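Local coordinates for Rev protein (Borrelia burgdorferi, PDB 5EQZ) that is of unknown function but folds as an elongated, almost wholly helical bundle and is probably made as a plasmid-encoded lipoprotein, at residues K14-L19 and L62-S67; K80-T85 and E132-V137; I96-I101 and S120-K125. All coordinates share one frame; numbering follows the deposited sequence. Where two conformers were deposited one is given.

Contact 1: K14-L19 and L62-S67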
ATOM      1  N   LYS A  14     -22.419   8.892   7.265  1.00 20.26           N
ATOM      2  CA  LYS A  14     -22.347   7.469   6.931  1.00 20.66           C
ATOM      3  C   LYS A  14     -21.361   7.214   5.799  1.00 21.79           C
ATOM      4  O   LYS A  14     -20.620   6.217   5.825  1.00 22.03           O
ATOM      5  CB  LYS A  14     -23.736   6.936   6.575  1.00 22.69           C
ATOM      6  CG  LYS A  14     -24.698   6.881   7.739  1.00 21.58           C
ATOM      7  CD  LYS A  14     -25.999   6.203   7.315  1.00 23.69           C
ATOM      8  CE  LYS A  14     -26.999   6.256   8.435  1.00 22.70           C
ATOM      9  NZ  LYS A  14     -28.391   6.039   7.979  1.00 28.06           N
ATOM     10  N   GLU A  15     -21.320   8.114   4.812  1.00 22.64           N
ATOM     11  CA  GLU A  15     -20.346   7.983   3.731  1.00 24.01           C
ATOM     12  C   GLU A  15     -18.930   7.977   4.279  1.00 19.33           C
ATOM     13  O   GLU A  15     -18.111   7.127   3.914  1.00 23.13           O
ATOM     14  CB  GLU A  15     -20.503   9.119   2.724  1.00 28.99           C
ATOM     15  CG  GLU A  15     -21.813   9.145   1.976  1.00 35.28           C
ATOM     16  CD  GLU A  15     -21.830  10.226   0.906  1.00 41.99           C
ATOM     17  OE1 GLU A  15     -21.966  11.424   1.248  1.00 38.35           O
ATOM     18  OE2 GLU A  15     -21.683   9.874  -0.283  1.00 46.43           O
ATOM     19  N   ILE A  16     -18.629   8.924   5.159  1.00 19.24           N
ATOM     20  CA  ILE A  16     -17.298   9.016   5.742  1.00 19.30           C
ATOM     21  C   ILE A  16     -16.987   7.762   6.545  1.00 19.12           C
ATOM     22  O   ILE A  16     -15.901   7.184   6.411  1.00 17.99           O
ATOM     23  CB  ILE A  16     -17.172  10.286   6.602  1.00 22.96           C
ATOM     24  CG1 ILE A  16     -17.381  11.535   5.745  1.00 22.32           C
ATOM     25  CG2 ILE A  16     -15.811  10.338   7.300  1.00 22.13           C
ATOM     26  CD1 ILE A  16     -17.556  12.780   6.570  1.00 25.07           C
ATOM     27  N   ASP A  17     -17.941   7.312   7.373  1.00 18.05           N
ATOM     28  CA  ASP A  17     -17.717   6.139   8.223  1.00 17.70           C
ATOM     29  C   ASP A  17     -17.354   4.917   7.393  1.00 20.16           C
ATOM     30  O   ASP A  17     -16.426   4.178   7.732  1.00 21.81           O
ATOM     31  CB  ASP A  17     -18.965   5.805   9.038  1.00 15.04           C
ATOM     32  CG  ASP A  17     -19.261   6.805  10.139  1.00 19.34           C
ATOM     33  OD1 ASP A  17     -18.417   7.666  10.475  1.00 21.31           O
ATOM     34  OD2 ASP A  17     -20.373   6.693  10.686  1.00 21.75           O
ATOM     35  N   SER A  18     -18.125   4.664   6.336  1.00 21.00           N
ATOM     36  CA  SER A  18     -17.895   3.481   5.508  0.61 23.66           C
ATOM     37  C   SER A  18     -16.508   3.522   4.885  1.00 21.12           C
ATOM     38  O   SER A  18     -15.779   2.524   4.898  1.00 19.72           O
ATOM     39  CB  SER A  18     -18.972   3.390   4.426  0.61 25.81           C
ATOM     40  OG  SER A  18     -18.771   2.255   3.599  0.61 23.91           O
ATOM     41  N   LEU A  19     -16.122   4.672   4.337  1.00 16.67           N
ATOM     42  CA  LEU A  19     -14.788   4.799   3.766  1.00 18.87           C
ATOM     43  C   LEU A  19     -13.716   4.663   4.841  1.00 18.45           C
ATOM     44  O   LEU A  19     -12.661   4.056   4.595  1.00 18.46           O
ATOM     45  CB  LEU A  19     -14.676   6.130   3.023  1.00 21.23           C
ATOM     46  CG  LEU A  19     -13.448   6.377   2.156  1.00 20.26           C
ATOM     47  CD1 LEU A  19     -13.187   5.187   1.228  1.00 22.02           C
ATOM     48  CD2 LEU A  19     -13.663   7.661   1.339  1.00 22.87           C
ATOM     49  N   LEU A  62     -11.276  14.907   8.762  1.00 22.54           N
ATOM     50  CA  LEU A  62      -9.870  15.016   9.145  1.00 25.35           C
ATOM     51  C   LEU A  62      -9.332  13.682   9.647  1.00 26.59           C
ATOM     52  O   LEU A  62      -8.222  13.263   9.277  1.00 23.35           O
ATOM     53  CB  LEU A  62      -9.705  16.105  10.207  1.00 28.56           C
ATOM     54  CG  LEU A  62      -8.256  16.453  10.550  1.00 33.26           C
ATOM     55  CD1 LEU A  62      -7.522  16.943   9.307  1.00 34.63           C
ATOM     56  CD2 LEU A  62      -8.184  17.486  11.672  1.00 36.32           C
ATOM     57  N   ASN A  63     -10.103  12.991  10.489  1.00 24.52           N
ATOM     58  CA  ASN A  63      -9.678  11.667  10.931  1.00 27.39           C
ATOM     59  C   ASN A  63      -9.505  10.719   9.753  1.00 23.25           C
ATOM     60  O   ASN A  63      -8.557   9.925   9.722  1.00 23.96           O
ATOM     61  CB  ASN A  63     -10.678  11.115  11.947  1.00 27.08           C
ATOM     62  CG  ASN A  63     -10.668  11.895  13.247  1.00 26.61           C
ATOM     63  OD1 ASN A  63      -9.703  12.592  13.556  1.00 27.47           O
ATOM     64  ND2 ASN A  63     -11.740  11.771  14.027  1.00 27.74           N
ATOM     65  N   LEU A  64     -10.407  10.783   8.771  1.00 17.80           N
ATOM     66  CA  LEU A  64     -10.305   9.914   7.604  1.00 19.29           C
ATOM     67  C   LEU A  64      -9.024  10.176   6.816  1.00 20.49           C
ATOM     68  O   LEU A  64      -8.327   9.235   6.414  1.00 20.95           O
ATOM     69  CB  LEU A  64     -11.537  10.092   6.723  1.00 14.27           C
ATOM     70  CG  LEU A  64     -11.496   9.440   5.347  1.00 18.23           C
ATOM     71  CD1 LEU A  64     -11.378   7.923   5.468  1.00 20.19           C
ATOM     72  CD2 LEU A  64     -12.710   9.866   4.500  1.00 20.30           C
ATOM     73  N   GLN A  65      -8.687  11.445   6.580  1.00 18.95           N
ATOM     74  CA  GLN A  65      -7.428  11.728   5.894  1.00 19.31           C
ATOM     75  C   GLN A  65      -6.228  11.297   6.732  1.00 23.66           C
ATOM     76  O   GLN A  65      -5.280  10.701   6.198  1.00 24.71           O
ATOM     77  CB  GLN A  65      -7.320  13.209   5.532  1.00 26.19           C
ATOM     78  CG  GLN A  65      -8.517  13.761   4.768  1.00 30.41           C
ATOM     79  CD  GLN A  65      -8.641  15.274   4.911  1.00 38.78           C
ATOM     80  OE1 GLN A  65      -7.748  16.006   4.511  1.00 40.85           O
ATOM     81  NE2 GLN A  65      -9.738  15.741   5.486  1.00 43.57           N
ATOM     82  N   ASN A  66      -6.244  11.579   8.041  1.00 21.33           N
ATOM     83  CA  ASN A  66      -5.106  11.211   8.883  1.00 25.80           C
ATOM     84  C   ASN A  66      -4.865   9.705   8.850  1.00 24.78           C
ATOM     85  O   ASN A  66      -3.716   9.247   8.724  1.00 25.89           O
ATOM     86  CB  ASN A  66      -5.319  11.675  10.319  1.00 30.09           C
ATOM     87  CG  ASN A  66      -5.226  13.182  10.468  1.00 32.17           C
ATOM     88  OD1 ASN A  66      -4.687  13.875   9.607  1.00 32.96           O
ATOM     89  ND2 ASN A  66      -5.741  13.695  11.579  1.00 33.90           N
ATOM     90  N   SER A  67      -5.937   8.916   8.972  1.00 20.37           N
ATOM     91  CA  SER A  67      -5.779   7.459   8.969  1.00 22.39           C
ATOM     92  C   SER A  67      -5.248   6.967   7.635  1.00 23.22           C
ATOM     93  O   SER A  67      -4.399   6.066   7.593  1.00 25.09           O
ATOM     94  CB  SER A  67      -7.110   6.777   9.287  1.00 23.73           C
ATOM     95  OG  SER A  67      -7.437   6.947  10.660  1.00 29.89           O
TER
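Leu64 meets Ile16 and Leu19 across the boundary between helix 10-24 and helix 55-88, and the three side chains illustrate how a single leucine can join two helices. All of the surface that segment 62-67 buries here belongs to Leu64, whose side chain leaves its helix toward the partner. Its CG lies anti to the backbone N (chi1 170°), which extends both methyls across the interface; both meet Leu19, CD2 at its side chain and CD1 at its backbone, while CD2 also touches Ile16. The CD2 methyl sits where the two opposing residues converge, 4.0 Å from Leu19 CD2 and 4.2 Å from Ile16 CG2. The other branch reaches past the Leu19 side chain, with Leu64 CD1 lying 4.1 Å from Leu19 C. Leu19 and Leu64 are turned at about a right angle, so the contact is made at a methyl rather than along the two chains. Ile16 offers its CG2 methyl to Leu64, while its side chain also rests on Leu57, Lys60 and Leu61, earlier on the same long helix.

This greasy patch is buried. Ile42 of helix 32-48 touches both Leu19 and Leu64, so a third helix closes the core over them. Away from it the character changes: Asp17, whose side chain starts away from segment 62-67, forms a salt bridge with Lys60, and Lys14 pairs with Glu11 at the exposed side of its own helix. The backbones are also moderately spaced, with Ile16 CA and Leu64 CA 7.3 Å apart, and branched aliphatic groups lie between them. Such a buried layer of isoleucine and leucine, with the charged pair of Asp17 and Lys60 beyond its edge, is typical of a helical bundle, and segment 62-67 falls within a predicted coiled coil.

Contact 2: K80-T85 and E132-V137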
ATOM      1  N   LYS A  80       9.818  -0.052   0.616  1.00 27.50           N
ATOM      2  CA  LYS A  80      11.239   0.284   0.567  1.00 31.42           C
ATOM      3  C   LYS A  80      12.067  -0.666   1.431  1.00 32.39           C
ATOM      4  O   LYS A  80      13.208  -1.006   1.074  1.00 34.27           O
ATOM      5  CB  LYS A  80      11.438   1.740   0.995  1.00 32.03           C
ATOM      6  CG  LYS A  80      10.752   2.735   0.080  1.00 32.03           C
ATOM      7  CD  LYS A  80      10.756   4.160   0.670  1.00 35.90           C
ATOM      8  CE  LYS A  80       9.906   5.113  -0.164  1.00 35.95           C
ATOM      9  NZ  LYS A  80       9.699   6.464   0.479  1.00 40.12           N
ATOM     10  N   ALA A  81      11.500  -1.136   2.550  1.00 29.80           N
ATOM     11  CA  ALA A  81      12.200  -2.104   3.394  1.00 34.24           C
ATOM     12  C   ALA A  81      12.378  -3.438   2.667  1.00 34.70           C
ATOM     13  O   ALA A  81      13.479  -4.013   2.643  1.00 35.36           O
ATOM     14  CB  ALA A  81      11.432  -2.291   4.704  1.00 31.59           C
ATOM     15  N   ALA A  82      11.302  -3.946   2.063  1.00 32.18           N
ATOM     16  CA  ALA A  82      11.411  -5.183   1.290  1.00 29.18           C
ATOM     17  C   ALA A  82      12.404  -5.027   0.141  1.00 31.44           C
ATOM     18  O   ALA A  82      13.197  -5.942  -0.142  1.00 33.23           O
ATOM     19  CB  ALA A  82      10.031  -5.597   0.765  1.00 25.27           C
ATOM     20  N   LYS A  83      12.380  -3.868  -0.528  1.00 28.22           N
ATOM     21  CA  LYS A  83      13.298  -3.616  -1.637  1.00 32.13           C
ATOM     22  C   LYS A  83      14.741  -3.661  -1.162  1.00 36.14           C
ATOM     23  O   LYS A  83      15.595  -4.324  -1.768  1.00 38.61           O
ATOM     24  CB  LYS A  83      12.996  -2.251  -2.263  1.00 32.21           C
ATOM     25  CG  LYS A  83      14.051  -1.795  -3.281  1.00 34.97           C
ATOM     26  CD  LYS A  83      13.838  -0.330  -3.663  1.00 36.68           C
ATOM     27  CE  LYS A  83      14.916   0.145  -4.613  1.00 44.27           C
ATOM     28  NZ  LYS A  83      14.352   0.923  -5.749  1.00 47.67           N
ATOM     29  N   ASN A  84      15.028  -2.959  -0.066  1.00 35.66           N
ATOM     30  CA  ASN A  84      16.383  -2.924   0.464  1.00 38.34           C
ATOM     31  C   ASN A  84      16.863  -4.325   0.831  1.00 38.61           C
ATOM     32  O   ASN A  84      17.957  -4.749   0.429  1.00 38.86           O
ATOM     33  CB  ASN A  84      16.421  -1.992   1.673  1.00 43.05           C
ATOM     34  CG  ASN A  84      17.801  -1.863   2.247  1.00 51.99           C
ATOM     35  OD1 ASN A  84      18.669  -1.216   1.659  1.00 56.55           O
ATOM     36  ND2 ASN A  84      18.025  -2.485   3.399  1.00 54.36           N
ATOM     37  N   THR A  85      16.052  -5.059   1.595  1.00 35.95           N
ATOM     38  CA  THR A  85      16.394  -6.428   1.976  1.00 36.40           C
ATOM     39  C   THR A  85      16.685  -7.296   0.761  1.00 36.07           C
ATOM     40  O   THR A  85      17.701  -7.995   0.719  1.00 34.76           O
ATOM     41  CB  THR A  85      15.258  -7.041   2.792  1.00 35.33           C
ATOM     42  OG1 THR A  85      15.088  -6.283   3.996  1.00 36.60           O
ATOM     43  CG2 THR A  85      15.579  -8.489   3.140  1.00 33.49           C
ATOM     44  N   GLU A 132      11.806  -4.474  -9.570  1.00 41.07           N
ATOM     45  CA  GLU A 132      11.118  -3.719 -10.614  1.00 39.26           C
ATOM     46  C   GLU A 132       9.636  -3.569 -10.288  1.00 38.12           C
ATOM     47  O   GLU A 132       9.057  -2.489 -10.483  1.00 36.64           O
ATOM     48  CB  GLU A 132      11.325  -4.387 -11.980  1.00 39.99           C
ATOM     49  N   GLN A 133       9.016  -4.622  -9.745  1.00 33.38           N
ATOM     50  CA  GLN A 133       7.613  -4.527  -9.349  1.00 32.70           C
ATOM     51  C   GLN A 133       7.426  -3.614  -8.145  1.00 31.79           C
ATOM     52  O   GLN A 133       6.482  -2.814  -8.106  1.00 31.05           O
ATOM     53  CB  GLN A 133       7.056  -5.913  -9.046  1.00 30.71           C
ATOM     54  CG  GLN A 133       6.864  -6.778 -10.257  1.00 36.24           C
ATOM     55  CD  GLN A 133       5.936  -7.932  -9.959  1.00 37.89           C
ATOM     56  OE1 GLN A 133       4.777  -7.726  -9.618  1.00 40.96           O
ATOM     57  NE2 GLN A 133       6.449  -9.152 -10.046  1.00 35.58           N
ATOM     58  N   ILE A 134       8.308  -3.723  -7.147  1.00 29.42           N
ATOM     59  CA  ILE A 134       8.199  -2.870  -5.965  1.00 28.98           C
ATOM     60  C   ILE A 134       8.362  -1.406  -6.350  1.00 35.94           C
ATOM     61  O   ILE A 134       7.662  -0.523  -5.825  1.00 35.40           O
ATOM     62  CB  ILE A 134       9.228  -3.309  -4.906  1.00 28.02           C
ATOM     63  CG1 ILE A 134       8.811  -4.645  -4.283  1.00 31.90           C
ATOM     64  CG2 ILE A 134       9.423  -2.240  -3.828  1.00 28.69           C
ATOM     65  CD1 ILE A 134       9.888  -5.270  -3.405  1.00 31.90           C
ATOM     66  N   ASP A 135       9.271  -1.124  -7.288  1.00 33.34           N
ATOM     67  CA  ASP A 135       9.486   0.244  -7.742  1.00 35.91           C
ATOM     68  C   ASP A 135       8.248   0.804  -8.420  1.00 36.67           C
ATOM     69  O   ASP A 135       7.916   1.981  -8.239  1.00 37.81           O
ATOM     70  CB  ASP A 135      10.669   0.311  -8.707  1.00 38.57           C
ATOM     71  CG  ASP A 135      12.004   0.326  -8.002  1.00 43.93           C
ATOM     72  OD1 ASP A 135      12.020   0.586  -6.782  1.00 39.96           O
ATOM     73  OD2 ASP A 135      13.040   0.104  -8.680  1.00 45.15           O
ATOM     74  N   LYS A 136       7.569  -0.014  -9.235  1.00 39.04           N
ATOM     75  CA  LYS A 136       6.365   0.476  -9.903  1.00 40.28           C
ATOM     76  C   LYS A 136       5.263   0.785  -8.890  1.00 36.19           C
ATOM     77  O   LYS A 136       4.541   1.782  -9.041  1.00 37.62           O
ATOM     78  CB  LYS A 136       5.883  -0.531 -10.953  1.00 38.43           C
ATOM     79  N   VAL A 137       5.133  -0.035  -7.837  1.00 33.75           N
ATOM     80  CA  VAL A 137       4.135   0.259  -6.805  1.00 33.02           C
ATOM     81  C   VAL A 137       4.489   1.544  -6.070  1.00 35.76           C
ATOM     82  O   VAL A 137       3.615   2.378  -5.792  1.00 35.33           O
ATOM     83  CB  VAL A 137       3.978  -0.910  -5.814  1.00 30.71           C
ATOM     84  CG1 VAL A 137       2.888  -0.574  -4.787  1.00 30.77           C
ATOM     85  CG2 VAL A 137       3.647  -2.216  -6.539  1.00 30.00           C
TER
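Ile134 packs against Ala82 and Lys83 where two antiparallel helices of the bundle, 55-88 and 122-142, lie side by side. Their local axes approach to 9.9 Å and their directions differ by 157°, a nearly antiparallel pairing. In the first shell, Ile134 points its side chain at the opposing helix and uses both of its branches. Its delta methyl settles over the backbone of that helix, with Ile134 CD1 4.1 Å from Lys83 N and 4.2 Å from Ala82 CB. The gamma branch turns to the root of the lysine, Ile134 CG2 standing 3.9 Å from Lys83 CB. A lysine thus serves twice, its beta carbon belonging to the apolar layer and its ammonium to the polar border, where it forms a salt bridge with Asp135.

Ile134 also touches Leu79 and Ile86 of helix 55-88, and Val110 from the loop joining helices 95-107 and 122-142. Val108 similarly backs Ala82. Further out, that loop is itself tied to helix 122-142, since Gln133 NE2 donates to Thr111 O.

What positions the salt bridge is the course of the lysine chain, which runs out with CG anti to the backbone N (chi1 170°), stays extended, and bends only at its last torsion (chi4 135°). The bend brings the ammonium to Asp135, whose side chain crosses the lysine at about a right angle. Lys83 NZ donates a short 2.6 Å bond to Asp135 OD1, taking the syn lone pair of this oxygen.

Contact 3: I96-I101 and S120-K125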
ATOM      1  N   ILE A  96      17.781 -20.978  -0.019  1.00 28.30           N
ATOM      2  CA  ILE A  96      17.284 -20.144   1.076  1.00 29.87           C
ATOM      3  C   ILE A  96      17.106 -18.699   0.618  1.00 25.87           C
ATOM      4  O   ILE A  96      16.128 -18.030   0.985  1.00 24.63           O
ATOM      5  CB  ILE A  96      18.229 -20.242   2.287  1.00 38.80           C
ATOM      6  CG1 ILE A  96      18.320 -21.690   2.775  1.00 44.08           C
ATOM      7  CG2 ILE A  96      17.761 -19.348   3.408  1.00 39.35           C
ATOM      8  CD1 ILE A  96      19.417 -21.923   3.817  1.00 50.73           C
ATOM      9  N   SER A  97      18.044 -18.193  -0.190  1.00 25.93           N
ATOM     10  CA  SER A  97      17.953 -16.817  -0.679  1.00 26.02           C
ATOM     11  C   SER A  97      16.770 -16.629  -1.621  1.00 25.20           C
ATOM     12  O   SER A  97      16.107 -15.585  -1.590  1.00 22.54           O
ATOM     13  CB  SER A  97      19.258 -16.428  -1.375  1.00 31.07           C
ATOM     14  OG  SER A  97      20.373 -16.544  -0.505  1.00 32.79           O
ATOM     15  N   LYS A  98      16.497 -17.619  -2.478  1.00 23.16           N
ATOM     16  CA  LYS A  98      15.357 -17.538  -3.387  1.00 19.43           C
ATOM     17  C   LYS A  98      14.035 -17.480  -2.631  1.00 18.35           C
ATOM     18  O   LYS A  98      13.162 -16.652  -2.945  1.00 19.67           O
ATOM     19  CB  LYS A  98      15.363 -18.725  -4.347  1.00 21.80           C
ATOM     20  CG  LYS A  98      16.431 -18.684  -5.420  1.00 25.10           C
ATOM     21  CD  LYS A  98      16.305 -19.973  -6.240  1.00 27.02           C
ATOM     22  CE  LYS A  98      17.414 -20.145  -7.224  1.00 33.92           C
ATOM     23  NZ  LYS A  98      17.253 -21.462  -7.910  1.00 28.50           N
ATOM     24  N   ARG A  99      13.862 -18.356  -1.636  1.00 19.96           N
ATOM     25  CA  ARG A  99      12.634 -18.308  -0.843  1.00 20.34           C
ATOM     26  C   ARG A  99      12.516 -16.991  -0.088  1.00 20.55           C
ATOM     27  O   ARG A  99      11.406 -16.466   0.086  1.00 20.75           O
ATOM     28  CB  ARG A  99      12.565 -19.483   0.130  1.00 23.96           C
ATOM     29  CG  ARG A  99      12.560 -20.841  -0.552  1.00 32.28           C
ATOM     30  CD  ARG A  99      12.243 -21.986   0.405  1.00 39.76           C
ATOM     31  NE  ARG A  99      13.420 -22.468   1.118  1.00 45.66           N
ATOM     32  CZ  ARG A  99      14.070 -23.582   0.791  1.00 49.55           C
ATOM     33  NH1 ARG A  99      13.658 -24.318  -0.235  1.00 51.18           N
ATOM     34  NH2 ARG A  99      15.134 -23.963   1.480  1.00 53.00           N
ATOM     35  N   LYS A 100      13.655 -16.426   0.328  1.00 22.28           N
ATOM     36  CA  LYS A 100      13.645 -15.134   1.013  1.00 22.87           C
ATOM     37  C   LYS A 100      13.169 -14.016   0.087  1.00 23.06           C
ATOM     38  O   LYS A 100      12.334 -13.195   0.478  1.00 25.27           O
ATOM     39  CB  LYS A 100      15.041 -14.826   1.552  1.00 24.06           C
ATOM     40  CG  LYS A 100      15.098 -13.660   2.528  1.00 30.68           C
ATOM     41  CD  LYS A 100      14.103 -13.823   3.644  1.00 35.15           C
ATOM     42  CE  LYS A 100      14.364 -12.819   4.746  1.00 41.12           C
ATOM     43  NZ  LYS A 100      13.243 -12.808   5.725  1.00 43.65           N
ATOM     44  N   ILE A 101      13.675 -13.970  -1.152  1.00 21.01           N
ATOM     45  CA  ILE A 101      13.204 -12.976  -2.121  1.00 22.97           C
ATOM     46  C   ILE A 101      11.705 -13.125  -2.331  1.00 22.18           C
ATOM     47  O   ILE A 101      10.947 -12.145  -2.313  1.00 21.71           O
ATOM     48  CB  ILE A 101      13.959 -13.119  -3.458  1.00 24.09           C
ATOM     49  CG1 ILE A 101      15.452 -12.866  -3.268  1.00 26.22           C
ATOM     50  CG2 ILE A 101      13.357 -12.162  -4.514  1.00 19.43           C
ATOM     51  CD1 ILE A 101      16.295 -13.289  -4.456  1.00 26.35           C
ATOM     52  N   SER A 120      21.634 -21.047 -13.730  1.00 45.46           N
ATOM     53  CA  SER A 120      22.531 -20.060 -13.141  1.00 47.10           C
ATOM     54  C   SER A 120      21.936 -18.663 -13.268  1.00 45.60           C
ATOM     55  O   SER A 120      21.482 -18.267 -14.344  1.00 47.36           O
ATOM     56  CB  SER A 120      23.901 -20.131 -13.821  1.00 53.71           C
ATOM     57  OG  SER A 120      24.602 -18.912 -13.675  1.00 57.93           O
ATOM     58  N   GLY A 121      21.908 -17.930 -12.159  1.00 43.32           N
ATOM     59  CA  GLY A 121      21.350 -16.590 -12.159  1.00 42.56           C
ATOM     60  C   GLY A 121      19.866 -16.488 -11.876  1.00 37.93           C
ATOM     61  O   GLY A 121      19.293 -15.401 -12.044  1.00 40.03           O
ATOM     62  N   ASN A 122      19.221 -17.574 -11.448  1.00 44.86           N
ATOM     63  CA  ASN A 122      17.805 -17.499 -11.114  1.00 42.73           C
ATOM     64  C   ASN A 122      17.560 -16.582  -9.921  1.00 38.61           C
ATOM     65  O   ASN A 122      16.481 -15.984  -9.806  1.00 36.09           O
ATOM     66  CB  ASN A 122      17.253 -18.899 -10.841  1.00 35.77           C
ATOM     67  CG  ASN A 122      16.673 -19.546 -12.088  1.00 38.30           C
ATOM     68  OD1 ASN A 122      16.726 -18.972 -13.179  1.00 41.35           O
ATOM     69  ND2 ASN A 122      16.131 -20.750 -11.941  1.00 36.13           N
ATOM     70  N   GLY A 123      18.541 -16.450  -9.026  1.00 37.62           N
ATOM     71  CA  GLY A 123      18.347 -15.594  -7.865  1.00 35.26           C
ATOM     72  C   GLY A 123      18.405 -14.120  -8.219  1.00 38.46           C
ATOM     73  O   GLY A 123      17.502 -13.351  -7.864  1.00 33.56           O
ATOM     74  N   ASP A 124      19.482 -13.701  -8.906  1.00 41.64           N
ATOM     75  CA  ASP A 124      19.581 -12.321  -9.372  1.00 48.81           C
ATOM     76  C   ASP A 124      18.416 -11.961 -10.274  1.00 47.39           C
ATOM     77  O   ASP A 124      18.022 -10.796 -10.337  1.00 49.19           O
ATOM     78  CB  ASP A 124      20.892 -12.085 -10.123  1.00 57.36           C
ATOM     79  CG  ASP A 124      22.082 -11.883  -9.198  1.00 64.55           C
ATOM     80  OD1 ASP A 124      22.034 -10.969  -8.346  1.00 67.05           O
ATOM     81  OD2 ASP A 124      23.080 -12.619  -9.343  1.00 69.35           O
ATOM     82  N   LYS A 125      17.865 -12.941 -10.990  1.00 44.89           N
ATOM     83  CA  LYS A 125      16.721 -12.669 -11.848  1.00 40.95           C
ATOM     84  C   LYS A 125      15.448 -12.478 -11.029  1.00 38.58           C
ATOM     85  O   LYS A 125      14.652 -11.574 -11.313  1.00 40.81           O
ATOM     86  CB  LYS A 125      16.565 -13.795 -12.858  1.00 43.18           C
ATOM     87  CG  LYS A 125      15.180 -13.986 -13.402  1.00 41.55           C
ATOM     88  CD  LYS A 125      15.227 -14.960 -14.575  1.00 55.89           C
ATOM     89  CE  LYS A 125      13.980 -14.866 -15.426  1.00 57.10           C
ATOM     90  NZ  LYS A 125      14.131 -13.837 -16.489  1.00 61.75           N
TER
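Lys98 CG and Ile101 CG1 both lie anti to the carbonyl carbon (chi1 -72° and -62°). In Lys98 this carries the chain end, though its first bond does not point that way, to the first turn of helix 122-142; Ile101 already points there from the start. Beyond CG the lysine is fully extended, and its far end crosses the Asn122 side chain at a slant, with Lys98 CE 3.8 Å from Asn122 CB. Ile101 arrives about one turn later, ending with CD1 3.6 Å from Gly123 O. The lack of a side chain at Gly123 lets the backbones come close, Lys98 CA and Gly123 CA being 5.7 Å apart. Beside the isoleucine, Met126 and Ala130 continue the apolar surface of helix 122-142.

The polar groups find partners in the flanking loops. Gly121 occupies the N-cap position, with a positive phi of 89° that suits glycine, while Gly123 N donates to Asp93 OD2 from the loop before helix 95-107. Lys98 NZ, though buried, gives its hydrogen bond to Leu115 O, and Asn122 ND2 makes weak bonds to that same carbonyl and to Ser117 O.

The segments therefore meet by van der Waals contact, carbon on carbon and methyl on carbonyl oxygen, while Lys98 NZ and Asn122 ND2 turn to the loop leading into helix 122-142. A lysine charge placed by a helix N-terminus would probably be disfavoured in isolation; the Leu115 carbonyl may compensate for it.

The three contacts follow one elongated bundle from one side of its centre to the other. Contacts 1 and 2 share helix 55-88, their centres about 29 Å apart, whereas contacts 2 and 3 share helix 122-142 and lie about 15 Å apart between centres. Contacts 1 and 3 are buried, yet differ in kind: the former is aliphatic and lies within helices on both sides, the latter lies at a helix start, where a buried lysine and, weakly, an asparagine turn to loop carbonyls. Contact 2 is partly buried and the one of the three with a salt bridge between its two segments, at the margin of an otherwise apolar seam.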